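Local coordinates for protein projannalysin (Methanocaldococcus jannaschii, PDB 4JIX) that is the zymogen of jannalysin, a small zinc-dependent metallopeptidase of the minigluzincin type that cleaves peptide bonds once activated, at the interface of chains A and B. Sequence-based numbering; all coordinates share one arbitrary frame. Chains: chain A/B, Projannalysin.

Contact 1: the interface of chains A and B. Residues chain A 39-41, 68, 71-72; chain B 111-112.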
# COMPACT_ATOMS: atom_id res chain seq x y z
N LYS A 39 -5.42 -4.38 7.67
CA LYS A 39 -4.18 -3.59 7.59
C LYS A 39 -3.00 -4.46 7.21
O LYS A 39 -3.07 -5.69 7.28
CB LYS A 39 -3.84 -2.96 8.98
CG LYS A 39 -4.94 -2.19 9.71
CD LYS A 39 -4.90 -0.72 9.41
CE LYS A 39 -6.18 -0.04 9.85
NZ LYS A 39 -6.36 1.28 9.20
N ILE A 40 -1.86 -3.82 6.92
CA ILE A 40 -0.63 -4.57 6.70
C ILE A 40 0.23 -4.41 7.98
O ILE A 40 1.08 -5.25 8.25
CB ILE A 40 0.10 -4.25 5.38
CG1 ILE A 40 0.63 -2.81 5.33
CG2 ILE A 40 -0.82 -4.58 4.17
CD1 ILE A 40 1.50 -2.46 3.99
N ALA A 41 -0.03 -3.36 8.79
CA ALA A 41 0.67 -3.14 10.06
C ALA A 41 -0.13 -2.24 11.00
O ALA A 41 -0.88 -1.37 10.56
CB ALA A 41 2.05 -2.53 9.82
N ILE A 68 7.72 0.44 6.96
CA ILE A 68 6.43 0.11 7.59
C ILE A 68 6.62 0.04 9.12
O ILE A 68 5.83 0.64 9.85
CB ILE A 68 5.90 -1.24 7.00
CG1 ILE A 68 5.36 -1.06 5.55
CG2 ILE A 68 4.83 -1.88 7.90
CD1 ILE A 68 5.25 -2.45 4.75
N HIS A 71 7.42 3.45 10.63
CA HIS A 71 6.20 4.25 10.80
C HIS A 71 5.53 3.94 12.15
O HIS A 71 5.24 4.86 12.91
CB HIS A 71 5.19 3.99 9.65
CG HIS A 71 3.96 4.86 9.75
ND1 HIS A 71 3.84 6.03 9.03
CD2 HIS A 71 2.85 4.70 10.52
CE1 HIS A 71 2.65 6.53 9.35
NE2 HIS A 71 2.04 5.79 10.28
N GLU A 72 5.28 2.66 12.45
CA GLU A 72 4.61 2.28 13.70
C GLU A 72 5.40 2.66 14.95
O GLU A 72 4.81 3.02 15.97
CB GLU A 72 4.36 0.76 13.75
CG GLU A 72 3.72 0.18 12.51
CD GLU A 72 2.37 0.76 12.16
OE1 GLU A 72 1.72 1.36 13.05
OE2 GLU A 72 1.98 0.66 10.98
N LEU B 111 -3.44 1.60 5.44
CA LEU B 111 -2.71 0.32 5.52
C LEU B 111 -1.78 0.20 6.72
O LEU B 111 -1.59 -0.91 7.22
CB LEU B 111 -1.87 0.11 4.25
CG LEU B 111 -2.65 -0.03 2.93
CD1 LEU B 111 -1.71 0.06 1.75
CD2 LEU B 111 -3.50 -1.27 2.92
N ILE B 112 -1.13 1.31 7.13
CA ILE B 112 -0.16 1.28 8.22
C ILE B 112 -0.47 2.37 9.26
O ILE B 112 0.05 2.26 10.40
CB ILE B 112 1.31 1.40 7.67
CG1 ILE B 112 1.62 2.82 7.12
CG2 ILE B 112 1.59 0.32 6.61
CD1 ILE B 112 3.11 3.04 6.67
OXT ILE B 112 -1.23 3.31 8.95
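The C-terminal residue of chain B, B:Ile112, lies against A:His71, the first histidine of the HEXXH zinc-binding motif on helix 62-78. Its CG1 sits over the middle of the imidazole, 4.0 Å above the ring plane, and the tip CD1 carries on along the same side chain to meet the ring atom CG of A:His71 at 3.7 Å. With chi1 of 71°, CG1 lies between the backbone N and the carboxylate carbon, which sends this branch to the histidine and turns the CG2 methyl the other way. That methyl packs on A:Ile40 CG1 at 3.5 Å, and A:Ile68 CG2 backs it from the helix. The one side chain is thus wedged between the zinc helix and the segment leading into strand 41-44. The terminal carboxylate faces A:Glu72, the catalytic glutamate of the motif: B:Ile112 O comes within 2.6 Å of the carboxylate oxygen OE2 of A:Glu72. Two carboxylate oxygens meet here with no evident donor between them, and the structure alone does not show what makes the approach favourable. One residue back, the carbonyl O of B:Leu111 takes a bond from A:Ile40 N at 2.9 Å. A:Ala41 N adds a weak second bond to the same oxygen. The B:Leu111 side chain contributes through CB, 4.0 Å from A:Ile40 CG1. The tail therefore combines backbone pairing beside a strand with an apolar side chain and a carboxylate set next to catalytic residues, much as a bound peptide might. It probably blocks the active-site cleft of its neighbour and keeps the zymogen latent.

Contact 2: the interface of chains A and B. Residues chain A 37-38; chain B 55, 110.
A:Gln38 lies across one face of the B:Tyr55 ring. Its CA is 3.6 Å above the ring plane, displaced toward the rim, and its CG touches CE2 of B:Tyr55 at 3.6 Å. The amide stands nearly upright on the ring, the two planes 82° apart, and its oxygen OE1 accepts a hydrogen bond from the phenol OH of B:Tyr55 at 3.0 Å. OE1 lies above the ring plane, on the face that A:Gln38 CA covers, so the bond leaves the hydroxyl tilted from the ring. Near the base of the same ring, the aliphatic end of A:Lys37 passes obliquely, CE being 3.8 Å from CD2 of B:Tyr55. A:Lys37 gets there as an extended chain, its CG anti to the backbone N (chi1 176°). B:Tyr55 itself projects from helix 54-59. Replacing this tyrosine with an alanine would probably leave the A:Gln38 amide oxygen without its hydroxyl donor and open a gap beneath the A:Lys37 and A:Gln38 chains. Farther out, a water spans the two chains, 2.8 Å from the carbonyl O of B:Lys110 and a short 2.5 Å from the carbonyl O of A:Gln38. It can donate to both oxygens, tying the segment before strand 41-44 to the end of helix 97-111. The patch holds that segment against the partner and, if the crystal pair also forms in solution, would steady the pairing that holds the C-terminal tail.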
# COMPACT_ATOMS: atom_id res chain seq x y z
N LYS A 37 -6.63 -8.86 7.82
CA LYS A 37 -7.58 -8.54 6.75
C LYS A 37 -7.71 -7.04 6.53
O LYS A 37 -7.97 -6.61 5.40
CB LYS A 37 -8.96 -9.13 7.14
CG LYS A 37 -10.14 -8.84 6.21
CD LYS A 37 -11.45 -9.31 6.84
CE LYS A 37 -12.67 -8.79 6.12
NZ LYS A 37 -13.92 -9.21 6.80
N GLN A 38 -7.59 -6.25 7.60
CA GLN A 38 -7.86 -4.81 7.58
C GLN A 38 -6.64 -3.90 7.35
O GLN A 38 -6.82 -2.74 6.99
CB GLN A 38 -8.52 -4.40 8.91
CG GLN A 38 -9.76 -5.21 9.30
CD GLN A 38 -10.40 -4.63 10.54
OE1 GLN A 38 -11.22 -3.70 10.47
NE2 GLN A 38 -10.03 -5.14 11.70
N TYR B 55 -12.97 -6.35 1.57
CA TYR B 55 -12.84 -5.46 2.72
C TYR B 55 -12.61 -4.01 2.26
O TYR B 55 -13.25 -3.10 2.77
CB TYR B 55 -11.71 -5.91 3.68
CG TYR B 55 -11.51 -4.94 4.82
CD1 TYR B 55 -10.56 -3.92 4.73
CD2 TYR B 55 -12.31 -4.98 5.95
CE1 TYR B 55 -10.43 -2.96 5.74
CE2 TYR B 55 -12.18 -4.05 6.97
CZ TYR B 55 -11.23 -3.05 6.87
OH TYR B 55 -11.10 -2.14 7.89
N LYS B 110 -4.38 4.19 5.55
CA LYS B 110 -5.38 3.13 5.74
C LYS B 110 -4.68 1.76 5.95
O LYS B 110 -5.25 0.87 6.57
CB LYS B 110 -6.31 3.07 4.51
CG LYS B 110 -7.79 3.01 4.84
CD LYS B 110 -8.41 4.36 5.14
CE LYS B 110 -9.91 4.22 5.31
NZ LYS B 110 -10.27 3.50 6.56
O HOH W 1 -7.72 -0.52 6.45

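The C-alpha centres of contact 1 and contact 2 are about 11 Å apart, and the two run into each other along both chains. On chain A one continuous stretch, 37-41, supplies contact 2 with its first two residues and contact 1 with the next three. On chain B, helix 97-111 reaches contact 2 with its penultimate residue and contact 1 with its last and the C-terminal residue just beyond it. Contact 2 may thus secure the approach, while contact 1 sets the tail beside the zinc-binding helix. The two-fold symmetry would suit mutual inhibition if this pair is the form the zymogen takes in solution.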